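Local coordinates for heat-shock protein cognate (HSC) co-chaperone sgt12 (Aspergillus fumigatus, PDB 3SZ7) that binds tail-anchored proteins destined for the endoplasmic reticulum and directs them to the GET pathway, recruiting heat-shock chaperones through its TPR domain, at residues M117-G120 with L121-T124. Sequence-based numbering, arbitrary orientation.
Sequences MKRG and LETT
Gly-120 O takes two bonds from Thr-124. Thr-124 N lies 3.0 Å from Gly-120 O. The other comes from the side-chain hydroxyl, with OG1 of Thr-124 lying 2.8 Å from O of Gly-120. The two donors reach the carbonyl from opposite faces of its plane. The Thr-124 hydroxyl sits beside its own backbone N (chi1 -58°), which brings it back over the preceding turn and gives this buried polar group an acceptor within the helix.

Three residues earlier, Leu-121 N bonds to Met-117 O at 2.8 Å. The Leu-121 CB packs against the same oxygen, Met-117 O, at 3.4 Å, while its isopropyl end reaches Ile-106 of helix 95-109.

On the outer side, Arg-119 and Glu-122 run side by side. Bends at chi2 and chi3 lay the end of the Arg-119 side chain alongside Glu-122, with guanidinium and carboxylate planes 18° apart. Arg-119 NE is 4.1 Å from Glu-122 OE1, which stands well out of the guanidinium plane. The two charges are too far apart for a salt bridge, and no N-H points at the oxygen, so any attraction is probably only electrostatic. The other carboxylate oxygen, OE2, forms a salt bridge with Arg-126.

Thr-124 also touches Phe-90 of helix 79-91 and Tyr-102 of helix 95-109. Successive i to i+4 backbone bonds mark a regular alpha-helix, and the threonine hydroxyl bonded to the i-4 carbonyl is a common addition in helices. Here it is helix 115-133, which packs against the last helix pair of the TPR domain.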
# COMPACT_ATOMS: atom_id res chain seq x y z
N MET A 117 8.46 0.08 4.99
CA MET A 117 7.58 0.92 5.79
C MET A 117 8.26 2.23 6.15
O MET A 117 7.65 3.30 6.10
CB MET A 117 7.16 0.20 7.07
CG MET A 117 6.36 -1.05 6.83
SD MET A 117 6.14 -1.92 8.39
CE MET A 117 5.63 -3.54 7.79
N LYS A 118 9.53 2.14 6.54
CA LYS A 118 10.26 3.34 6.95
C LYS A 118 10.42 4.31 5.79
O LYS A 118 10.16 5.50 5.93
CB LYS A 118 11.63 2.98 7.54
CG LYS A 118 11.54 2.39 8.95
CD LYS A 118 12.91 2.35 9.63
CE LYS A 118 13.91 1.58 8.80
NZ LYS A 118 13.40 0.23 8.43
N ARG A 119 10.84 3.78 4.64
CA ARG A 119 10.98 4.60 3.44
C ARG A 119 9.63 5.10 2.96
O ARG A 119 9.50 6.24 2.52
CB ARG A 119 11.68 3.81 2.33
CG ARG A 119 13.11 3.43 2.68
CD ARG A 119 13.95 4.68 2.92
NE ARG A 119 14.27 5.35 1.67
CZ ARG A 119 15.44 5.24 1.04
NH1 ARG A 119 16.40 4.49 1.56
NH2 ARG A 119 15.64 5.88 -0.10
N GLY A 120 8.61 4.25 3.07
CA GLY A 120 7.26 4.64 2.72
C GLY A 120 6.78 5.82 3.55
O GLY A 120 6.21 6.78 3.02
N LEU A 121 7.01 5.76 4.86
CA LEU A 121 6.58 6.84 5.74
C LEU A 121 7.37 8.11 5.46
O LEU A 121 6.81 9.21 5.42
CB LEU A 121 6.74 6.42 7.21
CG LEU A 121 6.30 7.46 8.25
CD1 LEU A 121 4.84 7.86 8.02
CD2 LEU A 121 6.50 6.94 9.68
N GLU A 122 8.67 7.96 5.25
CA GLU A 122 9.52 9.11 4.97
C GLU A 122 9.06 9.81 3.69
O GLU A 122 8.92 11.04 3.65
CB GLU A 122 10.98 8.67 4.80
CG GLU A 122 11.88 9.80 4.32
CD GLU A 122 13.27 9.33 3.93
OE1 GLU A 122 13.75 8.32 4.48
OE2 GLU A 122 13.89 9.99 3.06
N THR A 123 8.85 9.03 2.64
CA THR A 123 8.44 9.57 1.35
C THR A 123 7.06 10.23 1.42
O THR A 123 6.84 11.29 0.83
CB THR A 123 8.47 8.49 0.26
OG1 THR A 123 9.82 8.10 0.02
CG2 THR A 123 7.87 9.02 -1.04
N THR A 124 6.13 9.60 2.14
CA THR A 124 4.80 10.17 2.33
C THR A 124 4.86 11.50 3.09
O THR A 124 4.21 12.48 2.71
CB THR A 124 3.89 9.19 3.09
OG1 THR A 124 3.81 7.96 2.36
CG2 THR A 124 2.48 9.77 3.24